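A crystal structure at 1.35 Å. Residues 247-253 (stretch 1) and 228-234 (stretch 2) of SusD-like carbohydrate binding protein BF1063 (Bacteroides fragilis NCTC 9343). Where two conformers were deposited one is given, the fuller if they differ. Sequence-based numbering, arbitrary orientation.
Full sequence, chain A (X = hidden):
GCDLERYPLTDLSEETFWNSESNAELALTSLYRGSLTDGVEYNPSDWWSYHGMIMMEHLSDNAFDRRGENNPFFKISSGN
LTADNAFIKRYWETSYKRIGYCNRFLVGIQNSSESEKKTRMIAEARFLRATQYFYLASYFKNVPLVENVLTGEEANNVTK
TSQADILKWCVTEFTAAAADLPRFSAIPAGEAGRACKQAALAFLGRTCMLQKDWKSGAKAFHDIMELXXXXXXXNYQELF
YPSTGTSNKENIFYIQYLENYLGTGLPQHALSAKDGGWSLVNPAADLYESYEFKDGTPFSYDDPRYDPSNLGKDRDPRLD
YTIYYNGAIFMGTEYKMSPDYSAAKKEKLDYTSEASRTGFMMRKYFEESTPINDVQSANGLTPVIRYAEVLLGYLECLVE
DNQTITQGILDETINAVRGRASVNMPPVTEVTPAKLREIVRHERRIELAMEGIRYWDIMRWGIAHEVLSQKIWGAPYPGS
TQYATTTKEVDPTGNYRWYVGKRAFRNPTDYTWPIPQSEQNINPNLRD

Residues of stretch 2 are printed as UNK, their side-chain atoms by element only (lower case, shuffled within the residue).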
ATOM      1  N   SER A 247     -19.367  -0.744   1.148  0.50 11.80           N
ATOM      2  CA  SER A 247     -20.555  -0.698   2.002  0.50 13.43           C
ATOM      3  C   SER A 247     -20.185  -0.973   3.465  0.50 13.16           C
ATOM      4  O   SER A 247     -20.782  -1.816   4.163  0.50 16.16           O
ATOM      5  CB  SER A 247     -21.582  -1.695   1.492  0.50 12.84           C
ATOM      6  OG  SER A 247     -21.069  -3.004   1.620  0.50 15.64           O
ATOM      7  N   ASN A 248     -19.115  -0.318   3.881  1.00 11.59           N
ATOM      8  CA  ASN A 248     -18.704  -0.294   5.265  1.00  9.83           C
ATOM      9  C   ASN A 248     -18.281   1.129   5.621  1.00  9.28           C
ATOM     10  O   ASN A 248     -18.168   2.005   4.751  1.00 10.40           O
ATOM     11  CB  ASN A 248     -17.580  -1.315   5.507  1.00  9.63           C
ATOM     12  CG  ASN A 248     -16.323  -0.994   4.765  1.00  9.48           C
ATOM     13  OD1 ASN A 248     -15.643  -0.044   5.097  1.00  9.98           O
ATOM     14  ND2 ASN A 248     -16.013  -1.762   3.725  1.00 11.92           N
ATOM     15  N   LYS A 249     -18.032   1.354   6.902  1.00  9.20           N
ATOM     16  CA  LYS A 249     -17.644   2.683   7.412  1.00  8.97           C
ATOM     17  C   LYS A 249     -16.151   2.773   7.695  1.00  9.34           C
ATOM     18  O   LYS A 249     -15.689   3.717   8.346  1.00  9.23           O
ATOM     19  CB  LYS A 249     -18.461   3.001   8.665  1.00 11.03           C
ATOM     20  CG  LYS A 249     -19.947   3.186   8.318  1.00 14.92           C
ATOM     21  CD  LYS A 249     -20.764   3.629   9.487  1.00 17.80           C
ATOM     22  CE  LYS A 249     -22.148   4.010   9.026  1.00 26.13           C
ATOM     23  NZ  LYS A 249     -22.892   4.535  10.199  1.00 33.86           N
ATOM     24  N   GLU A 250     -15.385   1.782   7.215  1.00  8.38           N
ATOM     25  CA  GLU A 250     -13.939   1.749   7.478  1.00  8.86           C
ATOM     26  C   GLU A 250     -13.099   2.256   6.303  1.00  8.74           C
ATOM     27  O   GLU A 250     -12.101   2.962   6.506  1.00  8.36           O
ATOM     28  CB  GLU A 250     -13.491   0.338   7.840  1.00  9.07           C
ATOM     29  CG  GLU A 250     -11.975   0.193   7.989  1.00  9.38           C
ATOM     30  CD  GLU A 250     -11.531  -0.959   8.836  1.00 10.40           C
ATOM     31  OE1 GLU A 250     -12.381  -1.683   9.385  1.00  9.78           O
ATOM     32  OE2 GLU A 250     -10.286  -1.102   8.962  1.00  9.89           O
ATOM     33  N   ASN A 251     -13.493   1.914   5.086  1.00  8.73           N
ATOM     34  CA  ASN A 251     -12.728   2.277   3.893  1.00  8.36           C
ATOM     35  C   ASN A 251     -13.048   3.731   3.525  1.00  9.28           C
ATOM     36  O   ASN A 251     -14.063   4.030   2.936  1.00  9.12           O
ATOM     37  CB  ASN A 251     -13.013   1.318   2.738  1.00  8.38           C
ATOM     38  CG  ASN A 251     -12.426  -0.065   2.962  1.00  8.45           C
ATOM     39  OD1 ASN A 251     -11.506  -0.239   3.776  1.00  8.68           O
ATOM     40  ND2 ASN A 251     -12.975  -1.061   2.263  1.00  8.45           N
ATOM     41  N   ILE A 252     -12.143   4.614   3.905  1.00  8.08           N
ATOM     42  CA  ILE A 252     -12.300   6.066   3.760  1.00  9.39           C
ATOM     43  C   ILE A 252     -12.012   6.508   2.340  1.00 10.47           C
ATOM     44  O   ILE A 252     -12.764   7.296   1.778  1.00  9.46           O
ATOM     45  CB  ILE A 252     -11.400   6.780   4.767  1.00  8.26           C
ATOM     46  CG1 ILE A 252     -11.960   6.585   6.179  1.00  8.66           C
ATOM     47  CG2 ILE A 252     -11.291   8.288   4.459  1.00  9.91           C
ATOM     48  CD1 ILE A 252     -10.992   6.928   7.327  1.00  9.93           C
ATOM     49  N   PHE A 253     -10.910   6.020   1.779  1.00  8.33           N
ATOM     50  CA  PHE A 253     -10.504   6.339   0.402  1.00  9.22           C
ATOM     51  C   PHE A 253     -10.068   5.032  -0.238  1.00  8.42           C
ATOM     52  O   PHE A 253      -9.325   4.269   0.369  1.00  8.36           O
ATOM     53  CB  PHE A 253      -9.413   7.425   0.356  1.00  8.78           C
ATOM     54  CG  PHE A 253      -9.124   7.929  -1.038  1.00  9.42           C
ATOM     55  CD1 PHE A 253     -10.055   8.670  -1.728  1.00 11.06           C
ATOM     56  CD2 PHE A 253      -7.917   7.662  -1.659  1.00 10.66           C
ATOM     57  CE1 PHE A 253      -9.819   9.063  -3.038  1.00 12.30           C
ATOM     58  CE2 PHE A 253      -7.682   8.093  -2.969  1.00 10.70           C
ATOM     59  CZ  PHE A 253      -8.628   8.774  -3.647  1.00 11.35           C
ATOM     60  N   UNK A 228     -16.645  11.148  13.683  1.00  7.85           N
ATOM     61  CA  UNK A 228     -17.565  10.075  14.056  1.00  9.08           C
ATOM     62  C   UNK A 228     -18.267   9.345  12.946  1.00  9.22           C
ATOM     63  O   UNK A 228     -19.221   8.618  13.179  1.00 10.85           O
ATOM     64  N   UNK A 229     -17.809   9.520  11.713  1.00  8.64           N
ATOM     65  CA  UNK A 229     -18.429   8.876  10.548  1.00  9.22           C
ATOM     66  C   UNK A 229     -17.876   7.501  10.275  1.00  9.39           C
ATOM     67  O   UNK A 229     -18.479   6.755   9.486  1.00  8.98           O
ATOM     68  o   UNK A 229     -18.551  11.848   8.347  1.00  9.97           O
ATOM     69  c   UNK A 229     -18.837  11.071   9.297  1.00 10.91           C
ATOM     70  o   UNK A 229     -19.606  11.362  10.207  1.00 11.50           O
ATOM     71  c   UNK A 229     -18.229   9.691   9.258  1.00  9.13           C
ATOM     72  N   UNK A 230     -16.725   7.162  10.873  1.00  8.52           N
ATOM     73  CA  UNK A 230     -16.037   5.933  10.554  1.00  8.78           C
ATOM     74  C   UNK A 230     -15.949   4.980  11.738  1.00  9.21           C
ATOM     75  O   UNK A 230     -16.020   5.363  12.897  1.00 10.72           O
ATOM     76  o   UNK A 230     -14.487   8.349   8.776  1.00 10.38           O
ATOM     77  c   UNK A 230     -14.747   7.134   8.764  1.00  8.77           C
ATOM     78  c   UNK A 230     -14.662   6.304  10.026  1.00  9.52           C
ATOM     79  n   UNK A 230     -15.159   6.507   7.681  1.00  8.92           N
ATOM     80  N   UNK A 231     -15.784   3.709  11.393  1.00  8.95           N
ATOM     81  CA  UNK A 231     -15.756   2.650  12.395  1.00  8.32           C
ATOM     82  C   UNK A 231     -15.090   1.441  11.821  1.00 10.55           C
ATOM     83  O   UNK A 231     -15.077   1.247  10.627  1.00 12.40           O
ATOM     84  c   UNK A 231     -17.179   2.280  12.812  1.00 11.77           C
ATOM     85  N   UNK A 232     -14.565   0.615  12.710  1.00  8.98           N
ATOM     86  CA  UNK A 232     -13.957  -0.668  12.344  1.00  9.35           C
ATOM     87  C   UNK A 232     -15.024  -1.654  11.904  1.00  9.00           C
ATOM     88  O   UNK A 232     -16.003  -1.892  12.619  1.00 10.16           O
ATOM     89  c   UNK A 232     -12.673  -2.642  13.289  1.00 12.72           C
ATOM     90  c   UNK A 232     -11.938  -0.288  13.800  1.00 10.19           C
ATOM     91  c   UNK A 232     -10.918  -0.155  12.631  1.00 11.72           C
ATOM     92  c   UNK A 232     -13.136  -1.199  13.534  1.00  9.56           C
ATOM     93  N   UNK A 233     -14.867  -2.232  10.714  1.00  8.49           N
ATOM     94  CA  UNK A 233     -15.797  -3.193  10.171  1.00  7.83           C
ATOM     95  C   UNK A 233     -15.671  -4.559  10.854  1.00  9.38           C
ATOM     96  O   UNK A 233     -14.564  -5.000  11.114  1.00 10.13           O
ATOM     97  o   UNK A 233     -17.813  -3.605   8.042  1.00 10.62           O
ATOM     98  n   UNK A 233     -16.334  -5.058   7.157  1.00 11.49           N
ATOM     99  c   UNK A 233     -15.536  -3.388   8.686  1.00  8.49           C
ATOM    100  c   UNK A 233     -16.663  -4.044   7.967  1.00  9.79           C
ATOM    101  N   UNK A 234     -16.771  -5.271  11.094  1.00  9.67           N
ATOM    102  CA  UNK A 234     -16.649  -6.570  11.773  1.00  9.53           C
ATOM    103  C   UNK A 234     -15.792  -7.561  10.996  1.00 10.02           C
ATOM    104  O   UNK A 234     -15.007  -8.304  11.577  1.00  9.63           O
ATOM    105  c   UNK A 234     -18.029  -7.166  12.031  1.00 10.93           C
TER
HETATM  106  O   HOH W   1     -17.179  -0.288   9.045  1.00 17.86           O
HETATM  107  O   HOH W   2     -20.191  -3.225   6.890  1.00 22.61           O

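Position 228 has backbone atoms and no side-chain atoms. It is the first residue after a helix to leave helical angles, and its phi is positive, at 81°. A CB at these angles would be jammed against the carbonyl O of the residue before. It makes no contact with stretch 1. The residue is Gly228.

Position 229 has two side-chain carbons, the second carrying two oxygens. That is a short carboxylate, with no ring. The closest side-chain approach is CB of 229 to O of Lys249, 6.6 Å. The contact is made by the backbone: the O of 229 lies 3.8 Å from CB of Lys249. The two carboxylate oxygens are hydrogen-bonded elsewhere in the structure. The residue is Asp229.

Position 230 also has two side-chain carbons, but the second carries one oxygen and one nitrogen. This is a short carboxamide. CA to CB points sideways, yet the end of the side chain comes nearer to stretch 1. Its nitrogen donates a hydrogen bond of 2.9 Å to O of Lys249, and the same nitrogen lies 3.5 Å from CG1 of Ile252. A carboxylate could not donate here. The residue is Asn230. Its CA also makes a CA-H...O contact with O of Lys249, at 3.1 Å.

Position 231 has a single side-chain carbon. This carbon is CB, 4.4 Å from CB of Lys249. The backbone N of 231 donates to O of Lys249 at 3.0 Å. Its O packs 3.3 Å from CB of Glu250. The residue is Ala231.

Position 232 has four side-chain carbons and no other element. The chain forks at the first carbon, and one arm is two carbons long. CA to CB points away from stretch 1, but the end of the longer arm returns to 3.8 Å from OE2 of Glu250. The residue is Ile232, and that end atom is CD1. Its CA lies 3.5 Å from OE1 of Glu250.

Position 233 has two side-chain carbons, with one oxygen and one nitrogen on the second. CA to CB points toward stretch 1, and the side-chain oxygen lies 3.4 Å from CB of Asn248. The backbone N donates to OE1 of Glu250 at 2.9 Å, nearly straight at 170°. The residue is Asn233.

Position 234 has one side-chain carbon. CA to CB points away, with this CB 8.3 Å from OE1 of Glu250. The residue is Ala234.

Stretch 2 has no regular helix or strand. O of Lys249 is the hub, accepting from both ND2 of Asn230 and N of Ala231. OE1 of Glu250 reaches across and accepts from N of Asn233. Asn248 braces its own stretch: its OD1 accepts from N of Glu250 at 2.8 Å and from N of Asn251 at 2.9 Å. Water 1 adds a bridge, donating to O of Ala231 at 3.0 Å and accepting from N of Lys249 at 2.8 Å. Together the stretches bury 407 Å².

Stretch 2 (228-234) GDNAINA
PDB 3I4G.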